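Local atomic coordinates of aminotransferase, classes I and II (PDB entry 3H14), a protein that probably transfers amino groups between L-aspartate and 2-oxoglutarate, using pyridoxal 5'-phosphate as cofactor, as a member of the class I aminotransferase family. Residues 17-22 against 339-344; 21-26 against 33-38; 121-126 against 350-355; 302-307 against 377-382; 329-334 against 355-360. One frame throughout, in Å; residues are numbered along the deposited sequence. Where two conformers were deposited one is given.

Contact 1. Residues 17-22 against 339-344; sequences MDVMEA and GVAVTP
Val-19 meets a flat group at one point, the carbonyl oxygen of the peptide linking Val-342 to Thr-343. Both methyls come in from the same side of that peptide's plane, CG1 at 3.7 Å and CG2 at 3.8 Å from Val-342 O. CG2 also touches the CB of Ala-341, 4.0 Å away, and so bridges two consecutive residues of the strand. With chi1 at 70°, CG1 sits between the backbone N and the carbonyl carbon while CG2 points anti to the N; the fork therefore opens onto the strand with one prong either way along it. Helix 17-28 lies here against strand 340-344, part of the four-stranded sheet of the small domain in this aminotransferase fold, which takes in chain from both ends of the sequence. The strand is irregular about its middle, and Val-342 O is buried under the valine methyls with no hydrogen-bonding partner in the model. One residue earlier the backbone is engaged, Ala-341 pairing with Ile-34 on the neighbouring strand. Val-19 also packs on Leu-335 of helix 327-338, and Asp-18, one residue before it, forms a salt bridge with Arg-328 of that same helix.

Contact 2. Residues 21-26 against 33-38; sequences EAARRA and IIHMEV
Ala-23, Ile-33 and Ala-26 carry this contact, and the isoleucine fits against both alanines of the helix. Its CG1 and CD1 each stand 3.8 Å from the CB of Ala-26, while CG2 approaches the CB of Ala-23 at a looser 4.3 Å. The split follows from the first torsion: at -63° CG1 is anti to the carbonyl carbon and CG2 anti to the backbone N, so the two branches spread toward successive turns of the helix. Ala-23 has a second neighbour, His-35, whose CE1 lies 4.0 Å from the alanine CB in an oblique approach to the ring. One face of the imidazole carries Ile-33 CG2, 4.2 Å above the plane and offset toward the rim. The ring's rotation is fixed by hydrogen bonds at both nitrogens. ND1 donates to Glu-37 OE2 over 2.6 Å, at 158° and almost in the ring plane, using the oxygen's syn lone pair; NE2 pairs with Glu-27 OE2 on the helix. Two carboxylates round one imidazole would tend to raise its pKa. Ile-33 also rests on Leu-335 and Ala-341. Helix 17-28 turns back through a short connection and packs on strand 34-35, the outermost strand through which the N-terminal part of the chain joins the small-domain sheet of a class I aminotransferase.

Contact 3. Residues 121-126 against 350-355; sequences GAPGYP and PERGAG
Arg-352 reaches the end of strand 117-122 with a single nitrogen, NH2, which lies 2.9 Å from Ala-122 O. The oxygen sits at the edge of the guanidinium, near its plane. The same NH2 is 3.8 Å from Pro-123 CD, an oblique contact in which the ring's methylene abuts the charged group. Pro-123 follows a cis peptide bond, and this turns the chain sharply just where the arginine arrives. A bend at chi3 (-66°) in an otherwise extended side chain swings the guanidinium across to the strand. What holds it there is mostly outside the two segments: NE forms a salt bridge with Asp-349 OD2, three residues back in the same loop, and NH1 donates to the carbonyl of Thr-144. Thr-144 works on the other partner too, its OG1 being hydrogen-bonded to Ala-122 O, so one residue helps place both. Further along, Gly-124 pairs through its backbone with Phe-348, a second tie between the same two pieces of chain. The contact spans the domains: strand 117-122, with strand 138-143 alongside it at the margin of the seven-stranded large-domain sheet, meets the loop that connects strands 340-344 and 356-360 of the small-domain sheet.

Contact 4. Residues 302-307 against 377-382; sequences AGFTRI and AFMQAR
Met-379, a selenomethionine in this crystal, lies across the end of the Phe-304 side chain, the two crossing at about a right angle. Its SE is 4.1 Å from CZ of the ring and 5.1 Å from the ring centroid, 50° off the normal: a Met-aromatic contact of oblique geometry. The side chain gets there by curling. CG is anti to the carbonyl carbon (chi1 -66°), and a further bend at chi2 turns the selenium from the helix toward the phenylalanine. On the way its first two carbons pass over the backbone of Ala-302, with CB and CG both 3.2 Å from Ala-302 O. The methyl of Ala-302 adds a looser touch on CG, at 4.5 Å. Between the two partners the chain turns at Gly-303, whose positive phi closes helix 278-302 in a Schellman motif and leads the chain on to Phe-304. The ring also touches Leu-299 and is set edge-to-face with Phe-359 of the sheet, which helps to place it. The contact thus joins the C-terminal ends of helices 278-302 and 365-381. Its chemistry is dispersive: a polarisable atom against an aromatic ring, and aliphatic carbons crowded on a carbonyl oxygen, where any C-H...O attraction would be weak, so shape rather than directed bonding does the joining.

Contact 5. Residues 329-334 against 355-360; sequences AFAAEI and GTLRFS
Ala-331 and Leu-357 mark the nearest backbone approach, where helix 327-338 runs over strand 356-360 with segment axes 9.9 Å apart and their directions 44° from each other. This is the helix-on-sheet layer of the aminotransferase small domain, with strand 356-360 in the interior of the sheet, bonded to strand 315-319 through Leu-357 and Ala-318 and to strand 340-344 through Arg-358 and Thr-343. Leu-357 does the work for the strand. Its CG is anti to the carbonyl carbon (chi1 -82°), and from there the two methyls divide the helix between them. CD2 rests against the CB of Ala-331, 4.2 Å away, where the small side chain lets the strand come near. CD1 lies against both Phe-330 and Ile-334, one turn apart: it is 4.0 Å from CE2 of the ring, in an oblique approach, with the leucine crossing the phenylalanine at about a right angle. Against Ile-334 the meeting is tip to tip, CD1 to CD1 at 3.9 Å. Phe-378 of helix 365-381 touches both Phe-330 and Ile-334. The phenylalanine has its CG anti to the backbone N (chi1 -171°), which turns the ring to take Ile-334 CD1 on one face, 3.8 Å above the plane and over its centre, with Glu-333 OE1 at the ring edge, in plane.

In the fold
Contacts 1, 2 and 5 gather on the small-domain sheet. Contacts 1 and 2 share helix 17-28 and neighbouring strands, their centres 5 Å apart, and contact 5 sits 8 Å from contact 1, centre to centre, on the adjacent strand. All three are mainly apolar, although contact 2, only partly buried, adds a histidine held between acids. Contact 4 is farthest from the chain centre, about 26 Å, yet buried where it touches; it meets contact 5 through the Arg-382 to Glu-333 salt bridge. Contact 3 lies nearest the centre and differs in kind: a solvent-exposed arginine with polar partners, tying the large domain to a small-domain loop that runs straight into the strand of contact 5.

Contact 1. Residues 17-22 against 339-344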
# COMPACT_ATOMS: atom_id res chain seq x y z
N MSE A 17 16.81 -1.39 -0.89
CA MSE A 17 17.82 -0.33 -0.83
C MSE A 17 19.05 -0.65 -1.69
O MSE A 17 19.65 0.26 -2.25
CB MSE A 17 18.25 -0.09 0.62
CG MSE A 17 17.10 0.34 1.56
SE MSE A 17 16.40 2.10 1.08
CE MSE A 17 14.55 2.02 1.77
N ASP A 18 19.42 -1.92 -1.80
CA ASP A 18 20.49 -2.31 -2.73
C ASP A 18 20.22 -1.80 -4.17
O ASP A 18 21.06 -1.14 -4.76
CB ASP A 18 20.68 -3.83 -2.80
CG ASP A 18 21.16 -4.45 -1.50
OD1 ASP A 18 21.14 -3.79 -0.42
OD2 ASP A 18 21.52 -5.65 -1.58
N VAL A 19 19.05 -2.14 -4.71
CA VAL A 19 18.70 -1.75 -6.09
C VAL A 19 18.52 -0.23 -6.25
O VAL A 19 19.03 0.34 -7.19
CB VAL A 19 17.45 -2.51 -6.65
CG1 VAL A 19 16.17 -2.07 -5.96
CG2 VAL A 19 17.32 -2.30 -8.16
N MSE A 20 17.81 0.41 -5.33
CA MSE A 20 17.62 1.85 -5.40
C MSE A 20 18.91 2.65 -5.38
O MSE A 20 19.03 3.66 -6.09
CB MSE A 20 16.75 2.36 -4.27
CG MSE A 20 15.33 1.98 -4.42
SE MSE A 20 14.42 2.39 -2.75
CE MSE A 20 13.32 3.88 -3.38
N GLU A 21 19.86 2.23 -4.55
CA GLU A 21 21.18 2.86 -4.49
C GLU A 21 21.97 2.54 -5.75
O GLU A 21 22.56 3.43 -6.35
CB GLU A 21 21.97 2.40 -3.25
N ALA A 22 21.99 1.26 -6.15
CA ALA A 22 22.63 0.88 -7.40
C ALA A 22 22.00 1.64 -8.59
O ALA A 22 22.71 1.97 -9.53
CB ALA A 22 22.54 -0.65 -7.64
N GLY A 339 19.09 -2.46 -17.23
CA GLY A 339 18.84 -1.04 -16.91
C GLY A 339 17.45 -0.78 -16.41
O GLY A 339 16.87 0.32 -16.60
N VAL A 340 16.90 -1.81 -15.75
CA VAL A 340 15.55 -1.76 -15.19
C VAL A 340 15.63 -2.11 -13.72
O VAL A 340 16.27 -3.08 -13.35
CB VAL A 340 14.54 -2.70 -15.91
CG1 VAL A 340 13.16 -2.60 -15.27
CG2 VAL A 340 14.38 -2.32 -17.41
N ALA A 341 14.96 -1.29 -12.89
CA ALA A 341 14.94 -1.49 -11.43
C ALA A 341 13.65 -2.19 -11.04
O ALA A 341 12.62 -1.75 -11.41
CB ALA A 341 15.07 -0.14 -10.67
N VAL A 342 13.78 -3.31 -10.35
CA VAL A 342 12.64 -4.07 -9.85
C VAL A 342 12.94 -4.44 -8.41
O VAL A 342 14.08 -4.35 -7.97
CB VAL A 342 12.37 -5.33 -10.72
CG1 VAL A 342 12.19 -4.92 -12.21
CG2 VAL A 342 13.45 -6.36 -10.54
N THR A 343 11.93 -4.89 -7.67
CA THR A 343 12.08 -5.13 -6.23
C THR A 343 12.05 -6.62 -5.89
O THR A 343 11.07 -7.28 -6.19
CB THR A 343 10.93 -4.50 -5.44
OG1 THR A 343 10.86 -3.09 -5.75
CG2 THR A 343 11.18 -4.69 -3.95
N PRO A 344 13.08 -7.12 -5.21
CA PRO A 344 12.99 -8.50 -4.79
C PRO A 344 11.83 -8.73 -3.82
O PRO A 344 11.46 -7.82 -3.07
CB PRO A 344 14.31 -8.74 -4.07
CG PRO A 344 15.19 -7.65 -4.45
CD PRO A 344 14.37 -6.51 -4.85

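Contact 2. Residues 21-26 against 33-38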
# COMPACT_ATOMS: atom_id res chain seq x y z
N GLU A 21 19.86 2.23 -4.55
CA GLU A 21 21.18 2.86 -4.49
C GLU A 21 21.97 2.54 -5.75
O GLU A 21 22.56 3.43 -6.35
CB GLU A 21 21.97 2.40 -3.25
N ALA A 22 21.99 1.26 -6.15
CA ALA A 22 22.63 0.88 -7.40
C ALA A 22 22.00 1.64 -8.59
O ALA A 22 22.71 1.97 -9.53
CB ALA A 22 22.54 -0.65 -7.64
N ALA A 23 20.69 1.89 -8.53
CA ALA A 23 19.99 2.64 -9.59
C ALA A 23 20.50 4.09 -9.64
O ALA A 23 20.76 4.63 -10.72
CB ALA A 23 18.48 2.61 -9.38
N ARG A 24 20.66 4.68 -8.46
CA ARG A 24 21.25 6.02 -8.29
C ARG A 24 22.68 6.09 -8.81
O ARG A 24 23.03 7.05 -9.50
CB ARG A 24 21.19 6.44 -6.79
CG ARG A 24 21.89 7.78 -6.45
CD ARG A 24 22.28 7.91 -4.95
NE ARG A 24 23.37 6.99 -4.60
CZ ARG A 24 23.29 5.98 -3.72
NH1 ARG A 24 22.18 5.73 -3.02
NH2 ARG A 24 24.37 5.21 -3.52
N ARG A 25 23.50 5.10 -8.48
CA ARG A 25 24.86 5.01 -9.01
C ARG A 25 24.89 4.88 -10.54
O ARG A 25 25.73 5.49 -11.20
CB ARG A 25 25.62 3.84 -8.39
CG ARG A 25 26.01 4.03 -6.92
CD ARG A 25 26.64 2.76 -6.33
NE ARG A 25 27.62 2.14 -7.25
CZ ARG A 25 27.54 0.92 -7.79
NH1 ARG A 25 28.52 0.51 -8.60
NH2 ARG A 25 26.51 0.08 -7.55
N ALA A 26 23.99 4.08 -11.10
CA ALA A 26 23.86 3.95 -12.56
C ALA A 26 23.58 5.32 -13.18
O ALA A 26 24.27 5.74 -14.12
CB ALA A 26 22.75 2.98 -12.93
N ILE A 33 17.73 4.70 -16.22
CA ILE A 33 17.15 3.47 -15.63
C ILE A 33 15.65 3.59 -15.64
O ILE A 33 15.12 4.66 -15.34
CB ILE A 33 17.66 3.32 -14.17
CG1 ILE A 33 19.18 3.14 -14.14
CG2 ILE A 33 16.97 2.15 -13.40
CD1 ILE A 33 19.70 1.93 -15.01
N ILE A 34 14.94 2.51 -15.96
CA ILE A 34 13.49 2.49 -15.89
C ILE A 34 13.14 1.99 -14.48
O ILE A 34 13.57 0.92 -14.02
CB ILE A 34 12.84 1.62 -16.98
CG1 ILE A 34 13.26 2.11 -18.38
CG2 ILE A 34 11.31 1.65 -16.83
CD1 ILE A 34 12.76 3.51 -18.73
N HIS A 35 12.36 2.81 -13.77
CA HIS A 35 12.14 2.63 -12.34
C HIS A 35 10.86 1.87 -12.18
O HIS A 35 9.79 2.45 -12.28
CB HIS A 35 12.09 3.97 -11.64
CG HIS A 35 13.44 4.54 -11.38
ND1 HIS A 35 14.15 4.25 -10.25
CD2 HIS A 35 14.24 5.33 -12.14
CE1 HIS A 35 15.33 4.84 -10.30
NE2 HIS A 35 15.41 5.49 -11.45
N MSE A 36 10.98 0.54 -12.07
CA MSE A 36 9.85 -0.37 -11.80
C MSE A 36 9.89 -0.93 -10.38
O MSE A 36 9.23 -1.92 -10.07
CB MSE A 36 9.80 -1.48 -12.86
CG MSE A 36 9.52 -0.92 -14.21
SE MSE A 36 9.33 -2.31 -15.60
CE MSE A 36 8.13 -1.37 -16.76
N GLU A 37 10.61 -0.25 -9.50
CA GLU A 37 10.83 -0.66 -8.12
C GLU A 37 10.09 0.16 -7.04
O GLU A 37 10.14 -0.24 -5.87
CB GLU A 37 12.32 -0.67 -7.78
CG GLU A 37 13.01 0.67 -7.33
CD GLU A 37 13.14 1.72 -8.42
OE1 GLU A 37 12.45 1.63 -9.46
OE2 GLU A 37 13.93 2.67 -8.21
N VAL A 38 9.45 1.27 -7.42
CA VAL A 38 8.91 2.20 -6.40
C VAL A 38 7.44 1.98 -6.17
O VAL A 38 6.71 1.64 -7.07
CB VAL A 38 9.16 3.69 -6.73
CG1 VAL A 38 8.92 4.54 -5.46
CG2 VAL A 38 10.59 3.94 -7.24

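Contact 3. Residues 121-126 against 350-355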
# COMPACT_ATOMS: atom_id res chain seq x y z
N GLY A 121 -0.92 -10.70 6.52
CA GLY A 121 -0.61 -11.65 5.41
C GLY A 121 0.79 -11.48 4.87
O GLY A 121 1.30 -10.36 4.81
N ALA A 122 1.42 -12.59 4.46
CA ALA A 122 2.72 -12.54 3.80
C ALA A 122 2.46 -13.26 2.49
O ALA A 122 2.04 -14.40 2.53
CB ALA A 122 3.80 -13.28 4.63
N PRO A 123 2.66 -12.61 1.32
CA PRO A 123 3.30 -11.30 1.11
C PRO A 123 2.43 -10.16 1.55
O PRO A 123 1.20 -10.23 1.45
CB PRO A 123 3.47 -11.24 -0.42
CG PRO A 123 2.34 -12.12 -0.94
CD PRO A 123 2.21 -13.21 0.05
N GLY A 124 3.08 -9.12 2.04
CA GLY A 124 2.41 -7.87 2.39
C GLY A 124 3.37 -6.68 2.51
O GLY A 124 4.57 -6.78 2.29
N TYR A 125 2.79 -5.54 2.84
CA TYR A 125 3.52 -4.30 2.94
C TYR A 125 4.63 -4.45 3.96
O TYR A 125 4.35 -4.87 5.09
CB TYR A 125 2.54 -3.21 3.35
CG TYR A 125 3.11 -1.83 3.49
CD1 TYR A 125 3.91 -1.27 2.52
CD2 TYR A 125 2.76 -1.04 4.59
CE1 TYR A 125 4.42 0.05 2.68
CE2 TYR A 125 3.23 0.24 4.73
CZ TYR A 125 4.06 0.78 3.78
OH TYR A 125 4.50 2.08 3.97
N PRO A 126 5.89 -4.18 3.57
CA PRO A 126 7.01 -4.46 4.45
C PRO A 126 6.98 -3.76 5.81
O PRO A 126 7.51 -4.27 6.76
CB PRO A 126 8.24 -4.00 3.61
CG PRO A 126 7.78 -4.04 2.24
CD PRO A 126 6.35 -3.66 2.25
N PRO A 350 9.42 -12.76 3.80
CA PRO A 350 10.73 -13.23 4.21
C PRO A 350 10.98 -14.73 4.03
O PRO A 350 12.12 -15.13 3.86
CB PRO A 350 10.80 -12.83 5.70
CG PRO A 350 9.88 -11.68 5.81
CD PRO A 350 8.75 -12.04 4.90
N GLU A 351 9.94 -15.55 4.07
CA GLU A 351 10.10 -16.97 3.96
C GLU A 351 10.13 -17.44 2.50
O GLU A 351 10.84 -18.40 2.21
CB GLU A 351 8.95 -17.71 4.70
N ARG A 352 9.32 -16.82 1.63
CA ARG A 352 9.20 -17.23 0.23
C ARG A 352 9.67 -16.19 -0.79
O ARG A 352 9.65 -16.48 -2.01
CB ARG A 352 7.77 -17.58 -0.09
CG ARG A 352 7.23 -18.73 0.76
CD ARG A 352 5.79 -19.01 0.39
NE ARG A 352 4.96 -17.87 0.77
CZ ARG A 352 3.62 -17.87 0.75
NH1 ARG A 352 2.95 -18.96 0.39
NH2 ARG A 352 2.96 -16.77 1.11
N GLY A 353 10.11 -15.01 -0.33
CA GLY A 353 10.42 -13.89 -1.26
C GLY A 353 11.66 -14.06 -2.14
O GLY A 353 11.92 -13.27 -3.09
N ALA A 354 12.50 -15.02 -1.79
CA ALA A 354 13.72 -15.28 -2.58
C ALA A 354 13.32 -15.76 -3.96
O ALA A 354 14.13 -15.69 -4.92
CB ALA A 354 14.60 -16.29 -1.90
N GLY A 355 12.11 -16.27 -4.08
CA GLY A 355 11.57 -16.75 -5.37
C GLY A 355 10.55 -15.86 -6.03
O GLY A 355 9.81 -16.30 -6.92

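Contact 4. Residues 302-307 against 377-382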
# COMPACT_ATOMS: atom_id res chain seq x y z
N ALA A 302 8.11 -12.20 -21.98
CA ALA A 302 9.49 -12.09 -21.48
C ALA A 302 9.92 -13.24 -20.56
O ALA A 302 11.08 -13.32 -20.15
CB ALA A 302 9.67 -10.75 -20.76
N GLY A 303 9.00 -14.13 -20.21
CA GLY A 303 9.33 -15.21 -19.28
C GLY A 303 8.67 -15.14 -17.90
O GLY A 303 8.84 -16.06 -17.09
N PHE A 304 7.87 -14.09 -17.65
CA PHE A 304 7.18 -13.90 -16.37
C PHE A 304 5.74 -14.39 -16.50
O PHE A 304 4.80 -13.61 -16.69
CB PHE A 304 7.30 -12.43 -15.91
CG PHE A 304 8.72 -11.97 -15.81
CD1 PHE A 304 9.49 -12.29 -14.72
CD2 PHE A 304 9.31 -11.26 -16.85
CE1 PHE A 304 10.80 -11.91 -14.63
CE2 PHE A 304 10.65 -10.87 -16.77
CZ PHE A 304 11.40 -11.22 -15.67
N THR A 305 5.56 -15.71 -16.41
CA THR A 305 4.31 -16.37 -16.76
C THR A 305 3.41 -16.72 -15.59
O THR A 305 2.24 -17.05 -15.80
CB THR A 305 4.60 -17.70 -17.54
OG1 THR A 305 5.51 -18.50 -16.78
CG2 THR A 305 5.26 -17.39 -18.87
N ARG A 306 3.96 -16.60 -14.38
CA ARG A 306 3.25 -16.87 -13.13
C ARG A 306 3.14 -15.59 -12.29
O ARG A 306 4.08 -15.23 -11.61
CB ARG A 306 4.04 -17.94 -12.36
CG ARG A 306 4.17 -19.24 -13.19
CD ARG A 306 5.21 -20.24 -12.67
NE ARG A 306 4.98 -21.52 -13.36
CZ ARG A 306 5.45 -21.85 -14.56
NH1 ARG A 306 6.23 -21.04 -15.25
NH2 ARG A 306 5.14 -23.03 -15.08
N ILE A 307 2.00 -14.91 -12.36
CA ILE A 307 1.78 -13.66 -11.63
C ILE A 307 0.48 -13.72 -10.85
O ILE A 307 -0.50 -14.39 -11.24
CB ILE A 307 1.80 -12.41 -12.55
CG1 ILE A 307 0.58 -12.36 -13.48
CG2 ILE A 307 3.09 -12.36 -13.36
CD1 ILE A 307 0.34 -11.00 -14.08
N ALA A 377 14.62 -8.03 -24.15
CA ALA A 377 15.94 -8.23 -24.74
C ALA A 377 16.85 -8.95 -23.78
O ALA A 377 17.66 -9.76 -24.20
CB ALA A 377 16.59 -6.91 -25.15
N PHE A 378 16.74 -8.62 -22.49
CA PHE A 378 17.61 -9.19 -21.46
C PHE A 378 17.30 -10.67 -21.32
O PHE A 378 18.22 -11.48 -21.22
CB PHE A 378 17.42 -8.45 -20.10
CG PHE A 378 17.84 -9.23 -18.85
CD1 PHE A 378 19.15 -9.31 -18.45
CD2 PHE A 378 16.89 -9.82 -18.04
CE1 PHE A 378 19.51 -10.01 -17.30
CE2 PHE A 378 17.26 -10.53 -16.89
CZ PHE A 378 18.56 -10.61 -16.53
N MSE A 379 16.03 -11.00 -21.27
CA MSE A 379 15.60 -12.39 -21.08
C MSE A 379 15.87 -13.27 -22.32
O MSE A 379 16.16 -14.46 -22.20
CB MSE A 379 14.13 -12.41 -20.74
CG MSE A 379 13.82 -11.77 -19.40
SE MSE A 379 14.44 -12.91 -17.91
CE MSE A 379 16.28 -12.55 -17.86
N GLN A 380 15.79 -12.69 -23.51
CA GLN A 380 16.27 -13.36 -24.73
C GLN A 380 17.73 -13.77 -24.61
O GLN A 380 18.09 -14.92 -24.85
CB GLN A 380 16.17 -12.43 -25.92
CG GLN A 380 16.61 -13.10 -27.27
CD GLN A 380 15.61 -14.14 -27.71
OE1 GLN A 380 14.42 -14.01 -27.41
NE2 GLN A 380 16.07 -15.18 -28.45
N ALA A 381 18.58 -12.82 -24.25
CA ALA A 381 20.02 -13.05 -24.19
C ALA A 381 20.43 -13.91 -23.01
O ALA A 381 21.53 -14.45 -23.01
CB ALA A 381 20.75 -11.74 -24.14
N ARG A 382 19.56 -14.03 -22.01
CA ARG A 382 19.83 -14.83 -20.82
C ARG A 382 19.63 -16.32 -21.08
O ARG A 382 20.44 -17.14 -20.59
CB ARG A 382 18.93 -14.38 -19.66
CG ARG A 382 19.38 -14.87 -18.31
CD ARG A 382 18.48 -14.28 -17.23
NE ARG A 382 18.97 -14.54 -15.88
CZ ARG A 382 18.45 -15.43 -15.04
NH1 ARG A 382 17.42 -16.20 -15.40
NH2 ARG A 382 18.98 -15.55 -13.82

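Contact 5. Residues 329-334 against 355-360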
# COMPACT_ATOMS: atom_id res chain seq x y z
N ALA A 329 19.70 -11.29 -5.94
CA ALA A 329 20.72 -11.34 -6.98
C ALA A 329 20.12 -11.11 -8.36
O ALA A 329 20.74 -10.48 -9.22
CB ALA A 329 21.52 -12.72 -6.92
N PHE A 330 18.94 -11.66 -8.61
CA PHE A 330 18.28 -11.53 -9.89
C PHE A 330 17.89 -10.07 -10.15
O PHE A 330 18.03 -9.60 -11.28
CB PHE A 330 17.04 -12.45 -9.93
CG PHE A 330 16.38 -12.57 -11.27
CD1 PHE A 330 17.09 -12.64 -12.44
CD2 PHE A 330 14.99 -12.68 -11.35
CE1 PHE A 330 16.45 -12.76 -13.66
CE2 PHE A 330 14.36 -12.82 -12.57
CZ PHE A 330 15.10 -12.87 -13.73
N ALA A 331 17.36 -9.38 -9.14
CA ALA A 331 17.02 -7.98 -9.31
C ALA A 331 18.31 -7.20 -9.62
O ALA A 331 18.32 -6.29 -10.45
CB ALA A 331 16.33 -7.41 -8.04
N ALA A 332 19.40 -7.53 -8.96
CA ALA A 332 20.65 -6.81 -9.17
C ALA A 332 21.14 -7.00 -10.62
O ALA A 332 21.67 -6.07 -11.23
CB ALA A 332 21.68 -7.30 -8.21
N GLU A 333 20.94 -8.20 -11.13
CA GLU A 333 21.38 -8.55 -12.50
C GLU A 333 20.49 -7.84 -13.53
O GLU A 333 20.98 -7.37 -14.58
CB GLU A 333 21.35 -10.09 -12.68
CG GLU A 333 21.50 -10.59 -14.13
CD GLU A 333 21.16 -12.09 -14.36
OE1 GLU A 333 20.73 -12.84 -13.44
OE2 GLU A 333 21.33 -12.53 -15.52
N ILE A 334 19.19 -7.78 -13.25
CA ILE A 334 18.24 -7.10 -14.12
C ILE A 334 18.65 -5.61 -14.23
O ILE A 334 18.73 -5.05 -15.35
CB ILE A 334 16.78 -7.27 -13.64
CG1 ILE A 334 16.27 -8.70 -13.86
CG2 ILE A 334 15.77 -6.35 -14.36
CD1 ILE A 334 15.01 -9.01 -13.06
N GLY A 355 12.11 -16.27 -4.08
CA GLY A 355 11.57 -16.75 -5.37
C GLY A 355 10.55 -15.86 -6.03
O GLY A 355 9.81 -16.30 -6.92
N THR A 356 10.44 -14.60 -5.56
CA THR A 356 9.45 -13.71 -6.14
C THR A 356 10.05 -12.31 -6.44
O THR A 356 11.08 -11.94 -5.89
CB THR A 356 8.18 -13.57 -5.25
OG1 THR A 356 8.54 -12.94 -4.01
CG2 THR A 356 7.56 -14.95 -4.88
N LEU A 357 9.36 -11.58 -7.30
CA LEU A 357 9.67 -10.19 -7.64
C LEU A 357 8.42 -9.34 -7.67
O LEU A 357 7.36 -9.81 -8.06
CB LEU A 357 10.27 -10.10 -9.06
CG LEU A 357 11.72 -10.37 -9.39
CD1 LEU A 357 11.93 -10.07 -10.87
CD2 LEU A 357 12.71 -9.54 -8.59
N ARG A 358 8.55 -8.06 -7.35
CA ARG A 358 7.47 -7.10 -7.54
C ARG A 358 7.87 -6.09 -8.61
O ARG A 358 8.92 -5.51 -8.53
CB ARG A 358 7.15 -6.35 -6.24
CG ARG A 358 5.86 -5.57 -6.34
CD ARG A 358 5.69 -4.52 -5.24
NE ARG A 358 6.61 -3.38 -5.41
CZ ARG A 358 6.68 -2.37 -4.53
NH1 ARG A 358 5.89 -2.34 -3.47
NH2 ARG A 358 7.55 -1.40 -4.72
N PHE A 359 7.01 -5.90 -9.61
CA PHE A 359 7.15 -4.84 -10.59
C PHE A 359 6.17 -3.76 -10.22
O PHE A 359 5.06 -4.06 -9.81
CB PHE A 359 6.77 -5.32 -11.99
CG PHE A 359 7.62 -6.43 -12.51
CD1 PHE A 359 8.75 -6.15 -13.28
CD2 PHE A 359 7.31 -7.75 -12.21
CE1 PHE A 359 9.54 -7.16 -13.77
CE2 PHE A 359 8.10 -8.79 -12.70
CZ PHE A 359 9.22 -8.51 -13.48
N SER A 360 6.54 -2.50 -10.40
CA SER A 360 5.63 -1.38 -10.28
C SER A 360 5.44 -0.79 -11.67
O SER A 360 6.38 -0.67 -12.41
CB SER A 360 6.18 -0.31 -9.32
OG SER A 360 5.31 0.84 -9.36